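Aspartokinase (Synechocystis, PDB 3L76) probably catalyses the ATP-dependent phosphorylation of the beta-carboxyl group of aspartate, an early step toward lysine and threonine, and binds both of these amino acids. Local coordinates at residues P433-V438 against F588-T593; L440-A445 against R576-L581; V264-D269 against A356-A361; I180-P185 against Q192-I197. All coordinates share one frame; numbering follows the deposited sequence.

Contact 1. Residues P433-V438 against F588-T593; sequences PAVRGV and FNLAGT
Phe-588, the first residue to leave the helix 577-587, presents one face of its ring to Val-435. CG2 of Val-435 stands 3.4 Å from the centroid of the Phe-588 ring and only 7° off the ring normal, a CH-pi contact directly over the centre. Chi1 of -65° sets CG anti to the carbonyl carbon; His-546 adds an edge-to-face partner outside the pair. Asn-589, with positive phi, is the C-prime residue of a Schellman motif that ends the helix, the backbone N of Leu-590 bonding back to His-585 O, and this turn swings the chain so that Leu-590 also points at 433-438. This helix end, in the last ACT domain, meets the start of strand 437-453. Leu-590 CD2 touches three residues: it lies 3.8 Å from Val-435 CG1, and at the same distance from Val-438 CG1 and Gly-437 CA. The leucine meets Val-435 at about a right angle, while its CG lies 4.0 Å from Arg-436 O. Arg-436 and Gly-437 form a classic beta bulge opposite Val-533, and the arginine turns away from Leu-590 to a salt bridge with Glu-201.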
loop_
_atom_site.group_PDB
_atom_site.type_symbol
_atom_site.label_atom_id
_atom_site.label_comp_id
_atom_site.label_asym_id
_atom_site.label_seq_id
_atom_site.Cartn_x
_atom_site.Cartn_y
_atom_site.Cartn_z
ATOM N N PRO A 433 -19.177 0.997 -42.963
ATOM C CA PRO A 433 -18.473 0.084 -43.875
ATOM C C PRO A 433 -18.786 -1.379 -43.584
ATOM O O PRO A 433 -19.113 -1.718 -42.445
ATOM C CB PRO A 433 -16.988 0.350 -43.576
ATOM C CG PRO A 433 -16.950 1.535 -42.656
ATOM C CD PRO A 433 -18.265 1.563 -41.957
ATOM N N ALA A 434 -18.665 -2.235 -44.594
ATOM C CA ALA A 434 -18.932 -3.655 -44.413
ATOM C C ALA A 434 -17.952 -4.311 -43.435
ATOM O O ALA A 434 -18.362 -5.052 -42.543
ATOM C CB ALA A 434 -18.909 -4.369 -45.751
ATOM N N VAL A 435 -16.660 -4.037 -43.619
ATOM C CA VAL A 435 -15.614 -4.588 -42.764
ATOM C C VAL A 435 -14.768 -3.473 -42.144
ATOM O O VAL A 435 -14.367 -2.544 -42.832
ATOM C CB VAL A 435 -14.706 -5.546 -43.563
ATOM C CG1 VAL A 435 -13.381 -5.792 -42.843
ATOM C CG2 VAL A 435 -15.437 -6.855 -43.837
ATOM N N ARG A 436 -14.497 -3.563 -40.845
ATOM C CA ARG A 436 -13.680 -2.559 -40.168
ATOM C C ARG A 436 -12.250 -3.034 -39.897
ATOM O O ARG A 436 -11.305 -2.263 -40.001
ATOM C CB ARG A 436 -14.342 -2.123 -38.864
ATOM C CG ARG A 436 -13.611 -1.008 -38.141
ATOM C CD ARG A 436 -14.586 0.063 -37.704
ATOM N NE ARG A 436 -14.719 1.140 -38.681
ATOM C CZ ARG A 436 -15.722 2.012 -38.708
ATOM N NH1 ARG A 436 -16.709 1.931 -37.828
ATOM N NH2 ARG A 436 -15.747 2.963 -39.631
ATOM N N GLY A 437 -12.100 -4.302 -39.536
ATOM C CA GLY A 437 -10.787 -4.876 -39.305
ATOM C C GLY A 437 -10.804 -6.385 -39.432
ATOM O O GLY A 437 -11.865 -6.998 -39.455
ATOM N N VAL A 438 -9.628 -6.992 -39.513
ATOM C CA VAL A 438 -9.529 -8.433 -39.677
ATOM C C VAL A 438 -8.474 -8.968 -38.729
ATOM O O VAL A 438 -7.593 -8.232 -38.304
ATOM C CB VAL A 438 -9.172 -8.826 -41.133
ATOM C CG1 VAL A 438 -10.254 -8.360 -42.083
ATOM C CG2 VAL A 438 -7.838 -8.239 -41.525
ATOM N N PHE A 588 -10.811 -6.209 -48.473
ATOM C CA PHE A 588 -11.690 -5.154 -47.988
ATOM C C PHE A 588 -11.037 -3.767 -47.958
ATOM O O PHE A 588 -11.518 -2.856 -47.288
ATOM C CB PHE A 588 -12.302 -5.553 -46.641
ATOM C CG PHE A 588 -13.229 -6.750 -46.733
ATOM C CD1 PHE A 588 -14.514 -6.616 -47.250
ATOM C CD2 PHE A 588 -12.814 -8.007 -46.313
ATOM C CE1 PHE A 588 -15.367 -7.709 -47.340
ATOM C CE2 PHE A 588 -13.662 -9.106 -46.408
ATOM C CZ PHE A 588 -14.939 -8.956 -46.919
ATOM N N ASN A 589 -9.955 -3.616 -48.717
ATOM C CA ASN A 589 -9.268 -2.331 -48.861
ATOM C C ASN A 589 -8.924 -1.669 -47.538
ATOM O O ASN A 589 -9.008 -0.451 -47.414
ATOM C CB ASN A 589 -10.101 -1.368 -49.710
ATOM C CG ASN A 589 -10.336 -1.886 -51.110
ATOM O OD1 ASN A 589 -9.477 -2.555 -51.692
ATOM N ND2 ASN A 589 -11.502 -1.579 -51.665
ATOM N N LEU A 590 -8.528 -2.474 -46.560
ATOM C CA LEU A 590 -8.208 -1.973 -45.230
ATOM C C LEU A 590 -6.884 -1.191 -45.148
ATOM O O LEU A 590 -6.599 -0.541 -44.138
ATOM C CB LEU A 590 -8.233 -3.122 -44.216
ATOM C CG LEU A 590 -9.564 -3.312 -43.484
ATOM C CD1 LEU A 590 -10.718 -2.911 -44.372
ATOM C CD2 LEU A 590 -9.735 -4.740 -42.982
ATOM N N ALA A 591 -6.087 -1.242 -46.209
ATOM C CA ALA A 591 -4.804 -0.542 -46.222
ATOM C C ALA A 591 -4.983 0.983 -46.307
ATOM O O ALA A 591 -4.268 1.748 -45.640
ATOM C CB ALA A 591 -3.951 -1.043 -47.362
ATOM N N GLY A 592 -5.935 1.419 -47.127
ATOM C CA GLY A 592 -6.311 2.818 -47.166
ATOM C C GLY A 592 -6.523 3.310 -48.577
ATOM O O GLY A 592 -6.507 4.514 -48.836
ATOM N N THR A 593 -6.726 2.361 -49.482
ATOM C CA THR A 593 -6.886 2.616 -50.908
ATOM C C THR A 593 -6.803 1.267 -51.590
ATOM O O THR A 593 -6.953 0.228 -50.945
ATOM C CB THR A 593 -5.754 3.496 -51.488
ATOM O OG1 THR A 593 -4.609 3.436 -50.628
ATOM C CG2 THR A 593 -6.207 4.948 -51.639
#

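Contact 2. Residues L440-A445 against R576-L581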
loop_
_atom_site.group_PDB
_atom_site.type_symbol
_atom_site.label_atom_id
_atom_site.label_comp_id
_atom_site.label_asym_id
_atom_site.label_seq_id
_atom_site.Cartn_x
_atom_site.Cartn_y
_atom_site.Cartn_z
ATOM N N LEU A 440 -6.321 -12.779 -36.993
ATOM C CA LEU A 440 -5.846 -14.125 -37.179
ATOM C C LEU A 440 -5.483 -14.779 -35.858
ATOM O O LEU A 440 -4.736 -14.211 -35.080
ATOM C CB LEU A 440 -4.602 -14.119 -38.065
ATOM C CG LEU A 440 -4.091 -15.529 -38.422
ATOM C CD1 LEU A 440 -5.017 -16.224 -39.427
ATOM C CD2 LEU A 440 -2.679 -15.489 -38.957
ATOM N N ASP A 441 -5.994 -15.975 -35.600
ATOM C CA ASP A 441 -5.518 -16.728 -34.448
ATOM C C ASP A 441 -4.942 -18.088 -34.868
ATOM O O ASP A 441 -5.648 -18.925 -35.450
ATOM C CB ASP A 441 -6.612 -16.875 -33.392
ATOM C CG ASP A 441 -6.114 -17.548 -32.130
ATOM O OD1 ASP A 441 -5.060 -18.213 -32.176
ATOM O OD2 ASP A 441 -6.774 -17.414 -31.085
ATOM N N GLN A 442 -3.658 -18.295 -34.575
ATOM C CA GLN A 442 -2.984 -19.533 -34.950
ATOM C C GLN A 442 -2.431 -20.325 -33.760
ATOM O O GLN A 442 -1.594 -21.198 -33.928
ATOM C CB GLN A 442 -1.898 -19.259 -35.995
ATOM C CG GLN A 442 -1.177 -17.952 -35.803
ATOM C CD GLN A 442 -0.085 -17.697 -36.831
ATOM O OE1 GLN A 442 0.466 -18.628 -37.426
ATOM N NE2 GLN A 442 0.242 -16.427 -37.036
ATOM N N ASP A 443 -2.930 -20.037 -32.566
ATOM C CA ASP A 443 -2.496 -20.723 -31.355
ATOM C C ASP A 443 -3.514 -21.756 -30.902
ATOM O O ASP A 443 -3.445 -22.265 -29.780
ATOM C CB ASP A 443 -2.282 -19.720 -30.221
ATOM C CG ASP A 443 -1.007 -18.923 -30.379
ATOM O OD1 ASP A 443 -0.847 -18.244 -31.414
ATOM O OD2 ASP A 443 -0.164 -18.973 -29.460
ATOM N N GLN A 444 -4.463 -22.064 -31.774
ATOM C CA GLN A 444 -5.594 -22.889 -31.387
ATOM C C GLN A 444 -5.538 -24.282 -31.980
ATOM O O GLN A 444 -4.890 -24.506 -32.989
ATOM C CB GLN A 444 -6.885 -22.212 -31.807
ATOM C CG GLN A 444 -7.920 -22.143 -30.710
ATOM C CD GLN A 444 -7.719 -20.964 -29.781
ATOM O OE1 GLN A 444 -8.580 -20.106 -29.648
ATOM N NE2 GLN A 444 -6.570 -20.918 -29.144
ATOM N N ALA A 445 -6.229 -25.214 -31.342
ATOM C CA ALA A 445 -6.392 -26.557 -31.884
ATOM C C ALA A 445 -7.869 -26.886 -32.117
ATOM O O ALA A 445 -8.732 -26.576 -31.299
ATOM C CB ALA A 445 -5.770 -27.584 -30.945
ATOM N N ARG A 576 -1.387 -21.630 -43.621
ATOM C CA ARG A 576 -2.011 -20.692 -44.529
ATOM C C ARG A 576 -2.710 -19.526 -43.827
ATOM O O ARG A 576 -3.290 -18.668 -44.485
ATOM C CB ARG A 576 -2.997 -21.430 -45.415
ATOM C CG ARG A 576 -2.953 -20.952 -46.820
ATOM C CD ARG A 576 -1.945 -21.723 -47.649
ATOM N NE ARG A 576 -2.554 -21.908 -48.950
ATOM C CZ ARG A 576 -2.552 -20.989 -49.907
ATOM N NH1 ARG A 576 -1.933 -19.836 -49.725
ATOM N NH2 ARG A 576 -3.160 -21.236 -51.052
ATOM N N GLY A 577 -2.658 -19.505 -42.498
ATOM C CA GLY A 577 -3.253 -18.431 -41.721
ATOM C C GLY A 577 -2.798 -17.048 -42.141
ATOM O O GLY A 577 -3.612 -16.172 -42.396
ATOM N N VAL A 578 -1.488 -16.854 -42.219
ATOM C CA VAL A 578 -0.949 -15.561 -42.604
ATOM C C VAL A 578 -1.400 -15.173 -44.006
ATOM O O VAL A 578 -1.825 -14.039 -44.234
ATOM C CB VAL A 578 0.583 -15.532 -42.519
ATOM C CG1 VAL A 578 1.114 -14.232 -43.097
ATOM C CG2 VAL A 578 1.030 -15.688 -41.079
ATOM N N ASP A 579 -1.320 -16.110 -44.943
ATOM C CA ASP A 579 -1.740 -15.823 -46.310
ATOM C C ASP A 579 -3.202 -15.409 -46.325
ATOM O O ASP A 579 -3.601 -14.505 -47.053
ATOM C CB ASP A 579 -1.547 -17.041 -47.216
ATOM C CG ASP A 579 -0.172 -17.652 -47.090
ATOM O OD1 ASP A 579 0.365 -17.702 -45.964
ATOM O OD2 ASP A 579 0.367 -18.099 -48.121
ATOM N N ALA A 580 -4.001 -16.085 -45.515
ATOM C CA ALA A 580 -5.428 -15.826 -45.471
ATOM C C ALA A 580 -5.707 -14.461 -44.850
ATOM O O ALA A 580 -6.623 -13.758 -45.264
ATOM C CB ALA A 580 -6.136 -16.933 -44.709
ATOM N N LEU A 581 -4.899 -14.077 -43.870
ATOM C CA LEU A 581 -5.070 -12.785 -43.230
ATOM C C LEU A 581 -4.799 -11.662 -44.217
ATOM O O LEU A 581 -5.533 -10.668 -44.253
ATOM C CB LEU A 581 -4.162 -12.645 -42.001
ATOM C CG LEU A 581 -4.238 -11.291 -41.277
ATOM C CD1 LEU A 581 -5.588 -11.071 -40.609
ATOM C CD2 LEU A 581 -3.115 -11.158 -40.272
#
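Leu-440, on strand 437-453, packs onto the first turn of helix 577-587, its CG set anti to the backbone N (chi1 -175°). At the base of the side chain, CB packs against the fork of Leu-581, 4.0 Å from its CD2 and marginally farther from its CD1. CG comes next, 4.1 Å from Gly-577 O. The two methyls then part over the peptide that links Gly-577 to Val-578: CD1 sits by the glycine carbonyl, whereas CD2 lies 3.5 Å from Gly-577 C and 3.7 Å from Val-578 N. Beyond the backbone, CD2 also approaches Val-578 CG2 at 4.3 Å. Because Gly-577 has no side chain, the helix backbone itself is the surface that the leucine meets. Gln-442 adds a looser flank, its extended chain bringing NE2 to 4.2 Å from Val-578 CG2. Arg-576, the N-cap residue, turns away and pairs with Asp-579 one turn into the helix, so that this charge lies off the contact. The carbonyl beneath the leucine has its own partner, since Leu-581 N donates to Gly-577 O at 2.9 Å. No hydrogen bond crosses between 440-445 and 576-581; strand 437-453 and helix 577-587, the latter in the last ACT domain, meet here through apolar contact, which depends on the fit of methyl groups to a backbone already bonded within its helix.

Contact 3. Residues V264-D269 against A356-A361; sequences VEYDAD and AKIAIA
Ala-356 CB lies at the edge of the Tyr-266 ring, in its plane, 3.5 Å from CE1, where two antiparallel strands pair. CG2 of Ile-358, on the same face of the pair as Tyr-266, comes to 4.1 Å from Tyr-266 CD1. On the other face Glu-265, Asp-267, Lys-357 and Ala-359 line up. Lys-357 bends at chi3 (57°), which puts CE 4.1 Å from CB of Asp-267. The charged ends do not touch: OD2 of Asp-267 and NZ of Lys-357 are 4.5 Å apart, bridged by a water that donates to the carboxylate and accepts from the ammonium. NZ forms salt bridges with Asp-300 and Glu-565, both residues of a lysine pocket, which makes Lys-357 a probable second-shell support of that site. Between the faces, two hydrogen-bonded pairs fix the register. Glu-265 and Ala-359 exchange bonds, as do Asp-267 and Lys-357; in the straightest, Lys-357 N donates to Asp-267 O at 3.0 Å and 175°. Asp-267 OD1 also accepts from Asp-269 N, an Asx turn that begins at the last paired residue. Strand 263-267 thus flanks strand 348-361, whose backbone also bonds to strand 395-401. Helix 405-415 packs on Tyr-266 and Val-264, and helix 371-381 packs on Ile-358 and Ile-360 in this ACT-domain layer of strands and helices.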
loop_
_atom_site.group_PDB
_atom_site.type_symbol
_atom_site.label_atom_id
_atom_site.label_comp_id
_atom_site.label_asym_id
_atom_site.label_seq_id
_atom_site.Cartn_x
_atom_site.Cartn_y
_atom_site.Cartn_z
ATOM N N VAL A 264 -29.255 -11.246 -23.129
ATOM C CA VAL A 264 -29.862 -12.369 -23.835
ATOM C C VAL A 264 -30.525 -11.828 -25.093
ATOM O O VAL A 264 -31.129 -10.747 -25.062
ATOM C CB VAL A 264 -30.975 -13.092 -23.002
ATOM C CG1 VAL A 264 -31.698 -14.082 -23.869
ATOM C CG2 VAL A 264 -30.406 -13.825 -21.825
ATOM N N GLU A 265 -30.436 -12.579 -26.191
ATOM C CA GLU A 265 -31.032 -12.148 -27.457
ATOM C C GLU A 265 -31.936 -13.198 -28.093
ATOM O O GLU A 265 -31.692 -14.392 -27.951
ATOM C CB GLU A 265 -29.942 -11.721 -28.420
ATOM C CG GLU A 265 -29.220 -10.489 -27.949
ATOM C CD GLU A 265 -27.952 -10.210 -28.712
ATOM O OE1 GLU A 265 -27.623 -10.986 -29.615
ATOM O OE2 GLU A 265 -27.268 -9.214 -28.402
ATOM N N TYR A 266 -32.986 -12.746 -28.783
ATOM C CA TYR A 266 -33.954 -13.645 -29.404
ATOM C C TYR A 266 -34.447 -13.066 -30.714
ATOM O O TYR A 266 -34.868 -11.925 -30.745
ATOM C CB TYR A 266 -35.137 -13.910 -28.471
ATOM C CG TYR A 266 -36.376 -14.498 -29.139
ATOM C CD1 TYR A 266 -36.325 -15.688 -29.861
ATOM C CD2 TYR A 266 -37.598 -13.872 -29.016
ATOM C CE1 TYR A 266 -37.473 -16.228 -30.450
ATOM C CE2 TYR A 266 -38.731 -14.394 -29.595
ATOM C CZ TYR A 266 -38.667 -15.565 -30.307
ATOM O OH TYR A 266 -39.810 -16.065 -30.883
ATOM N N ASP A 267 -34.400 -13.865 -31.781
ATOM C CA ASP A 267 -34.821 -13.432 -33.118
ATOM C C ASP A 267 -35.644 -14.515 -33.797
ATOM O O ASP A 267 -35.130 -15.572 -34.181
ATOM C CB ASP A 267 -33.604 -13.083 -33.975
ATOM C CG ASP A 267 -33.973 -12.612 -35.364
ATOM O OD1 ASP A 267 -35.175 -12.585 -35.715
ATOM O OD2 ASP A 267 -33.036 -12.271 -36.107
ATOM N N ALA A 268 -36.929 -14.251 -33.953
ATOM C CA ALA A 268 -37.832 -15.257 -34.503
ATOM C C ALA A 268 -37.923 -15.193 -36.034
ATOM O O ALA A 268 -38.404 -16.125 -36.683
ATOM C CB ALA A 268 -39.216 -15.133 -33.870
ATOM N N ASP A 269 -37.450 -14.091 -36.606
ATOM C CA ASP A 269 -37.513 -13.899 -38.041
ATOM C C ASP A 269 -36.305 -14.577 -38.684
ATOM O O ASP A 269 -35.362 -13.923 -39.138
ATOM C CB ASP A 269 -37.562 -12.406 -38.363
ATOM C CG ASP A 269 -37.841 -12.130 -39.822
ATOM O OD1 ASP A 269 -38.231 -13.066 -40.554
ATOM O OD2 ASP A 269 -37.655 -10.970 -40.226
ATOM N N ALA A 356 -35.886 -20.436 -34.254
ATOM C CA ALA A 356 -35.562 -19.142 -33.681
ATOM C C ALA A 356 -34.082 -19.152 -33.381
ATOM O O ALA A 356 -33.479 -20.215 -33.190
ATOM C CB ALA A 356 -36.371 -18.875 -32.413
ATOM N N LYS A 357 -33.489 -17.968 -33.368
ATOM C CA LYS A 357 -32.119 -17.820 -32.906
ATOM C C LYS A 357 -32.092 -17.191 -31.514
ATOM O O LYS A 357 -32.709 -16.144 -31.278
ATOM C CB LYS A 357 -31.319 -16.972 -33.883
ATOM C CG LYS A 357 -29.878 -16.824 -33.463
ATOM C CD LYS A 357 -29.096 -15.883 -34.381
ATOM C CE LYS A 357 -29.747 -14.506 -34.458
ATOM N NZ LYS A 357 -28.824 -13.549 -35.099
ATOM N N ILE A 358 -31.422 -17.849 -30.577
ATOM C CA ILE A 358 -31.202 -17.251 -29.263
ATOM C C ILE A 358 -29.715 -17.122 -29.019
ATOM O O ILE A 358 -28.920 -17.878 -29.574
ATOM C CB ILE A 358 -31.846 -18.044 -28.118
ATOM C CG1 ILE A 358 -31.273 -19.456 -28.073
ATOM C CG2 ILE A 358 -33.346 -18.091 -28.286
ATOM C CD1 ILE A 358 -31.966 -20.334 -27.073
ATOM N N ALA A 359 -29.337 -16.152 -28.197
ATOM C CA ALA A 359 -27.926 -15.954 -27.880
ATOM C C ALA A 359 -27.719 -15.410 -26.486
ATOM O O ALA A 359 -28.604 -14.761 -25.901
ATOM C CB ALA A 359 -27.303 -15.026 -28.883
ATOM N N ILE A 360 -26.538 -15.680 -25.953
ATOM C CA ILE A 360 -26.050 -14.934 -24.804
ATOM C C ILE A 360 -24.890 -14.107 -25.311
ATOM O O ILE A 360 -24.117 -14.549 -26.162
ATOM C CB ILE A 360 -25.627 -15.846 -23.655
ATOM C CG1 ILE A 360 -24.471 -16.766 -24.099
ATOM C CG2 ILE A 360 -26.833 -16.635 -23.157
ATOM C CD1 ILE A 360 -23.966 -17.677 -22.989
ATOM N N ALA A 361 -24.784 -12.886 -24.814
ATOM C CA ALA A 361 -23.765 -11.973 -25.298
ATOM C C ALA A 361 -23.078 -11.338 -24.103
ATOM O O ALA A 361 -23.717 -11.075 -23.089
ATOM C CB ALA A 361 -24.406 -10.930 -26.180
HETATM O O HOH W 1 -30.667 -11.459 -35.752
#

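Contact 4. Residues I180-P185 against Q192-I197; sequences ILTTDP and QLMAEI
Two side-chain settings shape the contact: that of Met-194 toward 180-182 and that of Thr-182 toward Gln-192. In Met-194, CG is anti to the carbonyl carbon (chi1 -60°) and the chain runs extended beyond it, carrying SD past Ile-180 and the terminal methyl to the backbone of 181-182. In Thr-182, chi1 of 47° puts OG1 in the crowded position between the backbone N and the carbonyl carbon, where it can accept from Gln-192 N at 3.0 Å; His-585 NE2 is a second partner of this hydroxyl. The methionine sulfur lies 3.9 Å from Ile-180 CG2, the two side chains crossing obliquely, and CE sits 3.5 Å from Thr-182 CA. Two backbone bonds straddle the pair Leu-181 and Leu-193. Met-194 N donates to Ile-180 O at 2.8 Å, and Thr-182 N donates to Gln-192 O at 3.0 Å. With its hydroxyl on Gln-192 N and its own N on Gln-192 O, Thr-182 grips both backbone groups of that residue, and the Met-194 bond stands apart. Leu-181 CD2 then lies over the backbone of Leu-193, 3.6 Å from its CA, and meets CD1 of Leu-193 at 3.9 Å. Farther along, Ala-195 and Ile-197 bond through their backbones to strand 240-243. The arrangement is a single beta bridge between Leu-181 and Leu-193 that closes a loop between strands 170-175 and 196-198 of the amino acid kinase domain, a loop that Thr-182 also links by a backbone bond to Val-438 of strand 437-453.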
loop_
_atom_site.group_PDB
_atom_site.type_symbol
_atom_site.label_atom_id
_atom_site.label_comp_id
_atom_site.label_asym_id
_atom_site.label_seq_id
_atom_site.Cartn_x
_atom_site.Cartn_y
_atom_site.Cartn_z
ATOM N N ILE A 180 -6.196 1.947 -32.299
ATOM C CA ILE A 180 -6.505 0.611 -32.791
ATOM C C ILE A 180 -6.179 0.488 -34.274
ATOM O O ILE A 180 -6.601 1.318 -35.079
ATOM C CB ILE A 180 -7.980 0.282 -32.596
ATOM C CG1 ILE A 180 -8.427 0.669 -31.190
ATOM C CG2 ILE A 180 -8.237 -1.195 -32.861
ATOM C CD1 ILE A 180 -7.705 -0.076 -30.091
ATOM N N LEU A 181 -5.430 -0.549 -34.633
ATOM C CA LEU A 181 -5.112 -0.796 -36.038
ATOM C C LEU A 181 -6.126 -1.731 -36.704
ATOM O O LEU A 181 -6.882 -2.417 -36.023
ATOM C CB LEU A 181 -3.696 -1.352 -36.173
ATOM C CG LEU A 181 -2.622 -0.428 -35.587
ATOM C CD1 LEU A 181 -1.258 -1.106 -35.487
ATOM C CD2 LEU A 181 -2.532 0.838 -36.402
ATOM N N THR A 182 -6.145 -1.734 -38.037
ATOM C CA THR A 182 -7.051 -2.582 -38.814
ATOM C C THR A 182 -6.701 -4.056 -38.690
ATOM O O THR A 182 -7.552 -4.930 -38.892
ATOM C CB THR A 182 -7.046 -2.216 -40.301
ATOM O OG1 THR A 182 -5.693 -2.070 -40.751
ATOM C CG2 THR A 182 -7.808 -0.928 -40.534
ATOM N N THR A 183 -5.442 -4.330 -38.374
ATOM C CA THR A 183 -5.025 -5.696 -38.105
ATOM C C THR A 183 -3.649 -5.726 -37.453
ATOM O O THR A 183 -3.104 -4.682 -37.091
ATOM C CB THR A 183 -5.038 -6.566 -39.375
ATOM O OG1 THR A 183 -4.998 -7.942 -39.000
ATOM C CG2 THR A 183 -3.849 -6.248 -40.258
ATOM N N ASP A 184 -3.109 -6.929 -37.290
ATOM C CA ASP A 184 -1.809 -7.123 -36.664
ATOM C C ASP A 184 -0.681 -6.738 -37.606
ATOM O O ASP A 184 -0.407 -7.453 -38.567
ATOM C CB ASP A 184 -1.648 -8.580 -36.238
ATOM C CG ASP A 184 -0.268 -8.879 -35.688
ATOM O OD1 ASP A 184 0.051 -10.070 -35.493
ATOM O OD2 ASP A 184 0.497 -7.930 -35.452
ATOM N N PRO A 185 -0.001 -5.620 -37.306
ATOM C CA PRO A 185 1.064 -5.037 -38.135
ATOM C C PRO A 185 2.163 -6.049 -38.400
ATOM O O PRO A 185 2.780 -6.040 -39.463
ATOM C CB PRO A 185 1.630 -3.921 -37.252
ATOM C CG PRO A 185 0.616 -3.674 -36.225
ATOM C CD PRO A 185 -0.094 -4.962 -35.995
ATOM N N GLN A 192 -3.553 0.021 -41.061
ATOM C CA GLN A 192 -3.813 1.446 -40.927
ATOM C C GLN A 192 -4.404 1.751 -39.549
ATOM O O GLN A 192 -5.044 0.887 -38.942
ATOM C CB GLN A 192 -4.775 1.886 -42.034
ATOM C CG GLN A 192 -4.869 3.384 -42.250
ATOM C CD GLN A 192 -5.788 3.729 -43.404
ATOM O OE1 GLN A 192 -6.680 2.952 -43.749
ATOM N NE2 GLN A 192 -5.575 4.892 -44.011
ATOM N N LEU A 193 -4.188 2.971 -39.056
ATOM C CA LEU A 193 -4.729 3.380 -37.762
ATOM C C LEU A 193 -6.188 3.783 -37.914
ATOM O O LEU A 193 -6.521 4.631 -38.734
ATOM C CB LEU A 193 -3.909 4.523 -37.146
ATOM C CG LEU A 193 -4.240 5.007 -35.729
ATOM C CD1 LEU A 193 -4.303 3.866 -34.731
ATOM C CD2 LEU A 193 -3.200 6.021 -35.286
ATOM N N MET A 194 -7.060 3.155 -37.132
ATOM C CA MET A 194 -8.481 3.456 -37.202
ATOM C C MET A 194 -8.748 4.816 -36.601
ATOM O O MET A 194 -8.236 5.148 -35.525
ATOM C CB MET A 194 -9.296 2.419 -36.434
ATOM C CG MET A 194 -9.147 0.997 -36.921
ATOM S SD MET A 194 -10.242 -0.119 -36.034
ATOM C CE MET A 194 -9.821 -1.687 -36.791
ATOM N N ALA A 195 -9.561 5.607 -37.288
ATOM C CA ALA A 195 -10.036 6.852 -36.693
ATOM C C ALA A 195 -11.185 6.541 -35.736
ATOM O O ALA A 195 -11.208 7.003 -34.595
ATOM C CB ALA A 195 -10.484 7.826 -37.770
ATOM N N GLU A 196 -12.125 5.735 -36.223
ATOM C CA GLU A 196 -13.326 5.383 -35.484
ATOM C C GLU A 196 -13.530 3.887 -35.472
ATOM O O GLU A 196 -13.206 3.202 -36.434
ATOM C CB GLU A 196 -14.564 6.016 -36.128
ATOM C CG GLU A 196 -14.864 7.428 -35.663
ATOM C CD GLU A 196 -16.270 7.866 -36.024
ATOM O OE1 GLU A 196 -17.010 7.043 -36.606
ATOM O OE2 GLU A 196 -16.631 9.026 -35.721
ATOM N N ILE A 197 -14.082 3.384 -34.377
ATOM C CA ILE A 197 -14.532 2.003 -34.315
ATOM C C ILE A 197 -15.719 1.947 -33.363
ATOM O O ILE A 197 -15.761 2.702 -32.390
ATOM C CB ILE A 197 -13.419 1.045 -33.846
ATOM C CG1 ILE A 197 -13.887 -0.412 -33.992
ATOM C CG2 ILE A 197 -13.023 1.335 -32.399
ATOM C CD1 ILE A 197 -12.868 -1.459 -33.570
#

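Overall arrangement
From the N terminus, contact 4 closes first, a short loop within the amino acid kinase domain. Contact 3 follows, joining 264-269 to 356-361 in the first part of the ACT region, and is complete before contact 1 opens. Contact 1 spans 433-438 to 588-593, and contact 2 is nested inside it, both using strand 437-453; no contacts cross. Contacts 1, 2 and 4 form one cluster: Val-438 N lies 3.0 Å from Thr-182 O, a probable hydrogen bond tying the kinase domain to the later ACT domains, and Val-438 CG2 packs on Leu-581 CD1. Contact 3 stands apart, its centre about 30 Å from that of contact 4.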